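3-oxo-glucose-6-phosphate:glutamate aminotransferase (Bacillus subtilis subsp. subtilis, PDB 4K2M) catalyses the reversible pyridoxal phosphate-dependent transfer of an amino group from glutamate to 3-oxo-glucose 6-phosphate, giving kanosamine 6-phosphate for antibiotic biosynthesis. Local coordinates at residues 84-87 with 88-92; 177-181 with 182-186; 260-264 with 265-269. All coordinates share one frame; numbering follows the deposited sequence.

Contact 1: residues 84-87 with 88-92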
ATOM      1  N   GLU A  84      -7.766  -4.456  21.560  1.00 20.53           N
ATOM      2  CA  GLU A  84      -7.210  -3.760  22.714  1.00 19.75           C
ATOM      3  C   GLU A  84      -5.698  -3.537  22.572  1.00 17.77           C
ATOM      4  O   GLU A  84      -5.210  -2.420  22.797  1.00 19.91           O
ATOM      5  CB  GLU A  84      -7.539  -4.526  24.007  1.00 20.69           C
ATOM      6  CG  GLU A  84      -6.971  -3.891  25.266  1.00 35.04           C
ATOM      7  CD  GLU A  84      -7.553  -4.501  26.534  1.00 65.55           C
ATOM      8  OE1 GLU A  84      -8.393  -5.419  26.419  1.00 67.28           O
ATOM      9  OE2 GLU A  84      -7.179  -4.057  27.641  1.00 65.76           O
ATOM     10  N   ASP A  85      -4.965  -4.583  22.184  1.00 16.71           N
ATOM     11  CA  ASP A  85      -3.525  -4.477  21.960  1.00 22.49           C
ATOM     12  C   ASP A  85      -3.205  -3.431  20.899  1.00 20.79           C
ATOM     13  O   ASP A  85      -2.237  -2.681  21.033  1.00 20.81           O
ATOM     14  CB  ASP A  85      -2.935  -5.817  21.506  1.00 21.46           C
ATOM     15  CG  ASP A  85      -2.889  -6.850  22.618  1.00 38.97           C
ATOM     16  OD1 ASP A  85      -3.047  -6.468  23.796  1.00 28.18           O
ATOM     17  OD2 ASP A  85      -2.679  -8.043  22.310  1.00 36.55           O
ATOM     18  N   ILE A  86      -3.994  -3.418  19.826  1.00 18.73           N
ATOM     19  CA  ILE A  86      -3.730  -2.517  18.698  1.00 18.96           C
ATOM     20  C   ILE A  86      -3.998  -1.067  19.084  1.00 21.15           C
ATOM     21  O   ILE A  86      -3.199  -0.179  18.792  1.00 21.35           O
ATOM     22  CB  ILE A  86      -4.550  -2.923  17.455  1.00 15.08           C
ATOM     23  CG1 ILE A  86      -4.047  -4.264  16.903  1.00 17.78           C
ATOM     24  CG2 ILE A  86      -4.483  -1.852  16.378  1.00 14.22           C
ATOM     25  CD1 ILE A  86      -5.081  -4.974  16.012  1.00 14.94           C
ATOM     26  N   LEU A  87      -5.110  -0.823  19.762  1.00 17.41           N
ATOM     27  CA  LEU A  87      -5.409   0.526  20.242  1.00 21.44           C
ATOM     28  C   LEU A  87      -4.317   1.029  21.182  1.00 21.15           C
ATOM     29  O   LEU A  87      -3.974   2.215  21.163  1.00 22.77           O
ATOM     30  CB  LEU A  87      -6.770   0.570  20.927  1.00 22.25           C
ATOM     31  CG  LEU A  87      -7.968   0.475  19.992  1.00 24.28           C
ATOM     32  CD1 LEU A  87      -9.259   0.281  20.788  1.00 22.64           C
ATOM     33  CD2 LEU A  87      -8.072   1.733  19.132  1.00 24.40           C
ATOM     34  N   ASN A  88      -3.783   0.128  21.999  1.00 21.78           N
ATOM     35  CA  ASN A  88      -2.679   0.452  22.902  1.00 25.40           C
ATOM     36  C   ASN A  88      -1.404   0.878  22.177  1.00 24.68           C
ATOM     37  O   ASN A  88      -0.783   1.878  22.543  1.00 23.87           O
ATOM     38  CB  ASN A  88      -2.366  -0.725  23.837  1.00 29.57           C
ATOM     39  CG  ASN A  88      -3.310  -0.796  25.021  1.00 34.70           C
ATOM     40  OD1 ASN A  88      -3.854   0.221  25.448  1.00 37.01           O
ATOM     41  ND2 ASN A  88      -3.515  -2.002  25.553  1.00 35.08           N
ATOM     42  N   THR A  89      -1.006   0.117  21.160  0.64 23.78           N
ATOM     43  CA  THR A  89       0.207   0.459  20.424  0.64 23.66           C
ATOM     44  C   THR A  89       0.016   1.734  19.588  0.64 24.14           C
ATOM     45  O   THR A  89       0.938   2.539  19.459  0.64 26.08           O
ATOM     46  CB  THR A  89       0.762  -0.724  19.564  0.64 28.05           C
ATOM     47  OG1 THR A  89       2.158  -0.515  19.304  0.64 29.07           O
ATOM     48  CG2 THR A  89       0.026  -0.854  18.234  0.64 27.32           C
ATOM     49  N   LEU A  90      -1.187   1.932  19.055  1.00 21.03           N
ATOM     50  CA  LEU A  90      -1.466   3.110  18.238  1.00 20.04           C
ATOM     51  C   LEU A  90      -1.494   4.368  19.095  1.00 21.33           C
ATOM     52  O   LEU A  90      -1.223   5.465  18.615  1.00 16.62           O
ATOM     53  CB  LEU A  90      -2.780   2.951  17.477  1.00 21.67           C
ATOM     54  CG  LEU A  90      -2.744   1.824  16.439  1.00 27.77           C
ATOM     55  CD1 LEU A  90      -4.005   1.821  15.584  1.00 29.67           C
ATOM     56  CD2 LEU A  90      -1.475   1.899  15.558  1.00 26.31           C
ATOM     57  N   THR A  91      -1.834   4.209  20.368  1.00 24.42           N
ATOM     58  CA  THR A  91      -1.778   5.328  21.296  1.00 18.89           C
ATOM     59  C   THR A  91      -0.341   5.838  21.424  1.00 18.85           C
ATOM     60  O   THR A  91      -0.104   7.035  21.632  1.00 21.32           O
ATOM     61  CB  THR A  91      -2.325   4.916  22.676  1.00 27.35           C
ATOM     62  OG1 THR A  91      -3.714   4.583  22.544  1.00 23.54           O
ATOM     63  CG2 THR A  91      -2.192   6.055  23.666  1.00 33.79           C
ATOM     64  N   GLU A  92       0.618   4.933  21.271  1.00 18.79           N
ATOM     65  CA  GLU A  92       2.039   5.294  21.296  1.00 20.35           C
ATOM     66  C   GLU A  92       2.583   5.684  19.924  1.00 20.35           C
ATOM     67  O   GLU A  92       3.435   6.578  19.812  1.00 24.08           O
ATOM     68  CB  GLU A  92       2.874   4.130  21.833  1.00 26.46           C
ATOM     69  CG  GLU A  92       2.365   3.539  23.134  1.00 47.05           C
ATOM     70  CD  GLU A  92       3.154   2.307  23.551  1.00 73.03           C
ATOM     71  OE1 GLU A  92       4.145   1.975  22.861  1.00 52.58           O
ATOM     72  OE2 GLU A  92       2.784   1.671  24.564  1.00 68.96           O
TER
HETATM   73  O   HOH W   1      -6.734  -0.345  24.655  1.00 37.25           O
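L87 O takes two hydrogen bonds from T91, one from its backbone N and one from its hydroxyl, OG1 standing 2.8 Å from L87 O. The two donors reach the carbonyl from opposite faces of its plane. T91 OG1 lies beside its own backbone N (chi1 -64°), which turns the hydroxyl back along the helix to the preceding turn. The remaining polar links are regular i to i+4 bonds: N88 N to E84 O, T89 N to D85 O, and L90 N to I86 O at 2.9 Å. A water adds to this ladder, donating to E84 O and, weakly, to N88 OD1 at 3.0 Å.

Apolar contact runs one turn apart on another side of the helix, where I86 and L90 lie alongside each other and I86 CG2 meets L90 CD1 at 3.8 Å. E84 and N88 also run side by side, E84 CG facing N88 ND2 at 3.9 Å, with carboxylate and amide planes 61° apart.

All of this belongs to helix 80-93. I86 and L90 pack on helix 299-308, while D85 OD2 forms a salt bridge with R42 and a hydrogen bond with Y311 OH. L90 meets L90 of the second subunit, placing the helix at the dimer interface.

Contact 2: residues 177-181 with 182-186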
ATOM      1  N   PHE A 177      -3.618 -29.763  -4.988  1.00 14.36           N
ATOM      2  CA  PHE A 177      -3.912 -28.469  -5.627  1.00 13.16           C
ATOM      3  C   PHE A 177      -2.673 -27.617  -5.914  1.00 16.78           C
ATOM      4  O   PHE A 177      -2.791 -26.465  -6.340  1.00 16.43           O
ATOM      5  CB  PHE A 177      -4.941 -27.651  -4.842  1.00 13.52           C
ATOM      6  CG  PHE A 177      -6.255 -28.353  -4.650  1.00 14.61           C
ATOM      7  CD1 PHE A 177      -7.206 -28.372  -5.674  1.00 19.09           C
ATOM      8  CD2 PHE A 177      -6.550 -28.968  -3.435  1.00 15.05           C
ATOM      9  CE1 PHE A 177      -8.427 -29.014  -5.492  1.00 22.06           C
ATOM     10  CE2 PHE A 177      -7.757 -29.610  -3.243  1.00 18.30           C
ATOM     11  CZ  PHE A 177      -8.700 -29.641  -4.277  1.00 18.37           C
ATOM     12  N   CYS A 178      -1.491 -28.193  -5.720  1.00 14.37           N
ATOM     13  CA  CYS A 178      -0.246 -27.477  -5.986  1.00 10.45           C
ATOM     14  C   CYS A 178       0.349 -27.905  -7.311  1.00 13.82           C
ATOM     15  O   CYS A 178       0.027 -28.975  -7.841  1.00 14.95           O
ATOM     16  CB  CYS A 178       0.774 -27.710  -4.864  1.00 11.20           C
ATOM     17  SG  CYS A 178       0.222 -27.052  -3.284  1.00 16.43           S
ATOM     18  N   ILE A 179       1.237 -27.068  -7.836  1.00 12.84           N
ATOM     19  CA  ILE A 179       1.864 -27.316  -9.130  1.00 14.81           C
ATOM     20  C   ILE A 179       2.499 -28.704  -9.181  1.00 16.55           C
ATOM     21  O   ILE A 179       3.194 -29.116  -8.260  1.00 16.99           O
ATOM     22  CB  ILE A 179       2.886 -26.203  -9.459  1.00 14.30           C
ATOM     23  CG1 ILE A 179       3.432 -26.348 -10.883  1.00 14.33           C
ATOM     24  CG2 ILE A 179       4.023 -26.160  -8.433  1.00 16.81           C
ATOM     25  CD1 ILE A 179       4.276 -25.132 -11.292  1.00 18.68           C
ATOM     26  N   ASP A 180       2.235 -29.447 -10.252  1.00 13.53           N
ATOM     27  CA  ASP A 180       2.734 -30.825 -10.335  1.00 19.68           C
ATOM     28  C   ASP A 180       4.177 -30.785 -10.824  1.00 15.23           C
ATOM     29  O   ASP A 180       4.442 -30.404 -11.966  1.00 14.34           O
ATOM     30  CB  ASP A 180       1.845 -31.620 -11.295  1.00 18.69           C
ATOM     31  CG  ASP A 180       2.163 -33.117 -11.315  1.00 23.68           C
ATOM     32  OD1 ASP A 180       3.201 -33.545 -10.759  1.00 20.81           O
ATOM     33  OD2 ASP A 180       1.361 -33.862 -11.913  1.00 26.07           O
ATOM     34  N   PRO A 181       5.134 -31.167  -9.963  1.00 15.60           N
ATOM     35  CA  PRO A 181       6.531 -31.021 -10.381  1.00 16.86           C
ATOM     36  C   PRO A 181       6.809 -31.912 -11.579  1.00 18.47           C
ATOM     37  O   PRO A 181       7.690 -31.617 -12.388  1.00 19.41           O
ATOM     38  CB  PRO A 181       7.324 -31.528  -9.173  1.00 20.07           C
ATOM     39  CG  PRO A 181       6.369 -31.484  -8.022  1.00 22.61           C
ATOM     40  CD  PRO A 181       5.014 -31.762  -8.622  1.00 18.41           C
ATOM     41  N   ASP A 182       6.034 -32.981 -11.707  1.00 21.07           N
ATOM     42  CA  ASP A 182       6.185 -33.865 -12.858  1.00 19.34           C
ATOM     43  C   ASP A 182       5.696 -33.261 -14.180  1.00 23.68           C
ATOM     44  O   ASP A 182       5.813 -33.898 -15.222  1.00 26.43           O
ATOM     45  CB  ASP A 182       5.475 -35.190 -12.598  1.00 18.42           C
ATOM     46  CG  ASP A 182       6.187 -36.036 -11.565  1.00 36.21           C
ATOM     47  OD1 ASP A 182       7.436 -36.002 -11.533  1.00 33.16           O
ATOM     48  OD2 ASP A 182       5.496 -36.729 -10.791  1.00 40.99           O
ATOM     49  N   LYS A 183       5.158 -32.039 -14.145  1.00 20.56           N
ATOM     50  CA  LYS A 183       4.668 -31.375 -15.363  1.00 15.55           C
ATOM     51  C   LYS A 183       5.495 -30.147 -15.715  1.00 17.13           C
ATOM     52  O   LYS A 183       5.270 -29.491 -16.735  1.00 19.82           O
ATOM     53  CB  LYS A 183       3.211 -30.920 -15.177  1.00 20.52           C
ATOM     54  CG  LYS A 183       2.204 -32.034 -14.998  1.00 21.37           C
ATOM     55  CD  LYS A 183       1.943 -32.766 -16.311  1.00 30.40           C
ATOM     56  CE  LYS A 183       0.691 -33.623 -16.190  1.00 41.59           C
ATOM     57  NZ  LYS A 183       0.477 -34.454 -17.407  1.00 50.37           N
ATOM     58  N   ILE A 184       6.451 -29.819 -14.861  1.00 16.59           N
ATOM     59  CA  ILE A 184       7.176 -28.569 -15.028  1.00 13.52           C
ATOM     60  C   ILE A 184       8.184 -28.671 -16.166  1.00 15.16           C
ATOM     61  O   ILE A 184       8.273 -27.779 -17.010  1.00 15.53           O
ATOM     62  CB  ILE A 184       7.883 -28.174 -13.714  1.00 15.22           C
ATOM     63  CG1 ILE A 184       6.832 -27.809 -12.663  1.00 12.96           C
ATOM     64  CG2 ILE A 184       8.848 -27.011 -13.942  1.00 20.86           C
ATOM     65  CD1 ILE A 184       7.432 -27.537 -11.270  1.00 14.00           C
ATOM     66  N   GLU A 185       8.933 -29.766 -16.196  1.00 16.60           N
ATOM     67  CA  GLU A 185      10.025 -29.889 -17.152  1.00 12.97           C
ATOM     68  C   GLU A 185       9.527 -29.804 -18.597  1.00 16.69           C
ATOM     69  O   GLU A 185      10.148 -29.157 -19.441  1.00 17.44           O
ATOM     70  CB  GLU A 185      10.803 -31.191 -16.910  1.00 15.24           C
ATOM     71  CG  GLU A 185      11.920 -31.402 -17.911  1.00 16.51           C
ATOM     72  CD  GLU A 185      12.804 -32.580 -17.546  1.00 32.40           C
ATOM     73  OE1 GLU A 185      13.961 -32.615 -18.004  1.00 26.58           O
ATOM     74  OE2 GLU A 185      12.334 -33.463 -16.797  1.00 30.19           O
ATOM     75  N   GLU A 186       8.382 -30.424 -18.861  1.00 17.34           N
ATOM     76  CA  GLU A 186       7.733 -30.355 -20.181  1.00 19.49           C
ATOM     77  C   GLU A 186       7.529 -28.904 -20.689  1.00 23.16           C
ATOM     78  O   GLU A 186       7.609 -28.642 -21.889  1.00 20.05           O
ATOM     79  CB  GLU A 186       6.387 -31.113 -20.103  1.00 21.37           C
ATOM     80  CG  GLU A 186       5.385 -30.804 -21.205  1.00 43.26           C
ATOM     81  CD  GLU A 186       4.114 -31.650 -21.114  1.00 57.91           C
ATOM     82  OE1 GLU A 186       3.596 -31.848 -19.990  1.00 31.80           O
ATOM     83  OE2 GLU A 186       3.631 -32.116 -22.173  1.00 37.52           O
TER
HETATM   84  O   HOH W   2       2.918 -35.915  -9.913  1.00 45.18           O
HETATM   85  O   HOH W   3       8.776 -32.407 -14.622  1.00 18.73           O
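D180 OD1 is gripped by two donors: the backbone N of D182, 3.0 Å from D180 OD1, and a water that also donates to D182 OD2. The D182 N-H comes from above the carboxylate plane, 50° out of it. CG anti to the backbone N (chi1 -172°) puts the D180 carboxylate within reach of D182 N; this bond from two residues on makes an Asx turn. The bridging water joins the two acids, whose D180 OD1 and D182 OD2 stand 3.9 Å apart; its hydrogens probably ease the repulsion between them.

Backbone bonds close two overlapping turns. K183 N donates to D180 O at 2.8 Å, and I184 N makes a longer bond to P181 O at 3.3 Å. A second water links P181 O to E185 N, bridging two groups too far apart to bond directly. K183 CG, set beside its own backbone N, lies 3.7 Å from D180 OD2 before the chain bends away.

On the buried side I179 and I184 cross at about a right angle, I179 CD1 on I184 CG1 at 3.9 Å. Both isoleucines pack against I210 of helix 207-217 and I147 of strand 145-148, within the connection between strands 166-169 and 192-195; H209 of that helix bonds D182 OD1.

Contact 3: residues 260-264 with 265-269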
ATOM      1  N   ILE A 260       9.144  -9.998   1.523  1.00 11.88           N
ATOM      2  CA  ILE A 260      10.043 -10.835   0.744  1.00 10.69           C
ATOM      3  C   ILE A 260      11.098 -11.360   1.710  1.00 10.73           C
ATOM      4  O   ILE A 260      11.629 -10.600   2.516  1.00 15.26           O
ATOM      5  CB  ILE A 260      10.755  -9.998  -0.312  1.00 15.19           C
ATOM      6  CG1 ILE A 260       9.759  -9.505  -1.360  1.00 14.14           C
ATOM      7  CG2 ILE A 260      11.833 -10.826  -1.011  1.00 16.15           C
ATOM      8  CD1 ILE A 260      10.346  -8.435  -2.283  1.00 16.24           C
ATOM      9  N   ALA A 261      11.406 -12.651   1.644  1.00 13.34           N
ATOM     10  CA  ALA A 261      12.462 -13.198   2.491  1.00 16.23           C
ATOM     11  C   ALA A 261      13.488 -13.894   1.627  1.00 15.37           C
ATOM     12  O   ALA A 261      13.138 -14.603   0.688  1.00 13.85           O
ATOM     13  CB  ALA A 261      11.889 -14.157   3.515  1.00 15.02           C
ATOM     14  N   THR A 262      14.766 -13.673   1.925  1.00 12.48           N
ATOM     15  CA  THR A 262      15.823 -14.327   1.156  1.00 12.22           C
ATOM     16  C   THR A 262      17.068 -14.455   2.008  1.00 15.75           C
ATOM     17  O   THR A 262      17.238 -13.705   2.974  1.00 17.07           O
ATOM     18  CB  THR A 262      16.140 -13.574  -0.165  1.00 15.15           C
ATOM     19  OG1 THR A 262      17.083 -14.341  -0.936  1.00 18.85           O
ATOM     20  CG2 THR A 262      16.728 -12.184   0.110  1.00 14.80           C
ATOM     21  N   ASP A 263      17.918 -15.426   1.668  1.00 17.84           N
ATOM     22  CA  ASP A 263      19.222 -15.538   2.302  1.00 19.12           C
ATOM     23  C   ASP A 263      20.306 -14.795   1.528  1.00 20.73           C
ATOM     24  O   ASP A 263      21.425 -14.635   2.015  1.00 20.67           O
ATOM     25  CB  ASP A 263      19.624 -17.010   2.469  1.00 18.51           C
ATOM     26  CG  ASP A 263      18.905 -17.689   3.621  1.00 29.63           C
ATOM     27  OD1 ASP A 263      18.580 -17.007   4.619  1.00 19.93           O
ATOM     28  OD2 ASP A 263      18.678 -18.918   3.542  1.00 26.58           O
ATOM     29  N   ASN A 264      19.985 -14.330   0.323  1.00 15.67           N
ATOM     30  CA  ASN A 264      21.014 -13.755  -0.533  1.00 17.08           C
ATOM     31  C   ASN A 264      21.111 -12.246  -0.370  1.00 18.57           C
ATOM     32  O   ASN A 264      20.147 -11.533  -0.639  1.00 17.06           O
ATOM     33  CB  ASN A 264      20.752 -14.083  -2.002  1.00 16.41           C
ATOM     34  CG  ASN A 264      21.904 -13.670  -2.885  1.00 23.63           C
ATOM     35  OD1 ASN A 264      22.027 -12.502  -3.254  1.00 21.82           O
ATOM     36  ND2 ASN A 264      22.771 -14.625  -3.217  1.00 26.99           N
ATOM     37  N   GLU A 265      22.276 -11.761   0.061  1.00 18.47           N
ATOM     38  CA  GLU A 265      22.455 -10.334   0.343  1.00 20.18           C
ATOM     39  C   GLU A 265      22.298  -9.436  -0.882  1.00 18.68           C
ATOM     40  O   GLU A 265      21.660  -8.380  -0.801  1.00 18.16           O
ATOM     41  CB  GLU A 265      23.811 -10.073   1.021  1.00 20.78           C
ATOM     42  CG  GLU A 265      23.966  -8.645   1.576  1.00 27.06           C
ATOM     43  CD  GLU A 265      24.527  -7.664   0.550  1.00 33.21           C
ATOM     44  OE1 GLU A 265      25.125  -8.120  -0.448  1.00 37.48           O
ATOM     45  OE2 GLU A 265      24.369  -6.436   0.745  1.00 43.48           O
ATOM     46  N   GLU A 266      22.900  -9.809  -2.010  1.00 19.90           N
ATOM     47  CA  GLU A 266      22.775  -8.950  -3.184  1.00 22.88           C
ATOM     48  C   GLU A 266      21.326  -8.908  -3.647  1.00 16.17           C
ATOM     49  O   GLU A 266      20.833  -7.877  -4.106  1.00 17.67           O
ATOM     50  CB  GLU A 266      23.665  -9.415  -4.337  1.00 25.64           C
ATOM     51  CG  GLU A 266      25.166  -9.242  -4.096  1.00 32.78           C
ATOM     52  CD  GLU A 266      25.636  -7.792  -4.156  1.00 50.61           C
ATOM     53  OE1 GLU A 266      24.845  -6.901  -4.546  1.00 32.52           O
ATOM     54  OE2 GLU A 266      26.815  -7.551  -3.816  1.00 41.21           O
ATOM     55  N   LEU A 267      20.645 -10.040  -3.529  1.00 16.70           N
ATOM     56  CA  LEU A 267      19.247 -10.113  -3.941  1.00 18.68           C
ATOM     57  C   LEU A 267      18.394  -9.253  -3.010  1.00 18.88           C
ATOM     58  O   LEU A 267      17.523  -8.514  -3.463  1.00 17.27           O
ATOM     59  CB  LEU A 267      18.770 -11.566  -3.959  1.00 18.68           C
ATOM     60  CG  LEU A 267      17.388 -11.884  -4.498  1.00 25.09           C
ATOM     61  CD1 LEU A 267      17.206 -11.294  -5.901  1.00 23.97           C
ATOM     62  CD2 LEU A 267      17.207 -13.412  -4.511  1.00 25.28           C
ATOM     63  N   ALA A 268      18.662  -9.328  -1.709  1.00 12.97           N
ATOM     64  CA  ALA A 268      17.985  -8.476  -0.737  1.00 14.46           C
ATOM     65  C   ALA A 268      18.154  -6.993  -1.047  1.00 16.93           C
ATOM     66  O   ALA A 268      17.197  -6.218  -0.974  1.00 15.49           O
ATOM     67  CB  ALA A 268      18.478  -8.782   0.672  1.00 15.48           C
ATOM     68  N   LYS A 269      19.374  -6.594  -1.391  1.00 16.31           N
ATOM     69  CA  LYS A 269      19.645  -5.200  -1.709  1.00 19.33           C
ATOM     70  C   LYS A 269      18.815  -4.752  -2.909  1.00 14.50           C
ATOM     71  O   LYS A 269      18.228  -3.647  -2.918  1.00 13.99           O
ATOM     72  CB  LYS A 269      21.141  -4.997  -1.975  1.00 20.79           C
ATOM     73  CG  LYS A 269      21.462  -3.618  -2.538  1.00 22.33           C
ATOM     74  CD  LYS A 269      22.943  -3.290  -2.400  1.00 39.18           C
ATOM     75  CE  LYS A 269      23.807  -4.449  -2.840  1.00 41.11           C
ATOM     76  NZ  LYS A 269      25.163  -4.036  -3.311  1.00 38.31           N
TER
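N264 caps helix 265-275, and its side chain can be followed outward over the first turn to L267. Its CB lies 3.8 Å from L267 CB. CG, anti to the backbone N (chi1 -172°), lies 3.9 Å from L267 N and points OD1 at the first turn. At the tip, OD1 accepts from L267 N at 2.8 Å. This bond lies in the amide plane on a lone pair of OD1, with an N-H...O angle of 155°. N264 OD1 is 3.1 Å from E266 N and 3.5 Å from L267 CB. The backbone of N264 starts the helical ladder as well: N264 O accepts from A268 N at 2.9 Å, in the carbonyl plane.

T262 leads into the cap. Its OG1 accepts a nearly straight bond from N264 N, an ST turn, and also bonds D239 O. The same oxygen lies 3.7 Å from L267 CD2, where the two side chains cross, while T262 CG2 packs on A268 CB at 3.9 Å. L267 continues inward to I240 and A137, and A268 rests on Y120 of the neighbouring strand 120-124.

Farther along, K269 forms a salt bridge with E266 within the helix. T262, by holding N264 N, probably helps to position the capping residue as the chain passes from strand 258-262 into the helix. Chemically, this is an N-cap: the amide oxygen supplies an acceptor to an N-H that has no preceding helical carbonyl, and its partial negative charge probably suits the positive end of the helix dipole.

Along the chain the three contacts come strictly in series; none nests within or crosses another. Contact 1 closes successive turns inside helix 80-93, at the dimer interface and well out from the chain centre. Contact 2 follows as a turn in the connection from strand 166-169 to strand 192-195, on the opposite side of that centre, the two contacts' centres about 45 Å apart. Contact 3 then closes the step from strand 258-262 to helix 265-275. Contact 3 starts on a strand of the seven-stranded mixed sheet and contact 2 packs against the same sheet, with about 17 Å between their nearest atoms, whereas contact 1 joins a helix to helix 299-308 and the partner subunit.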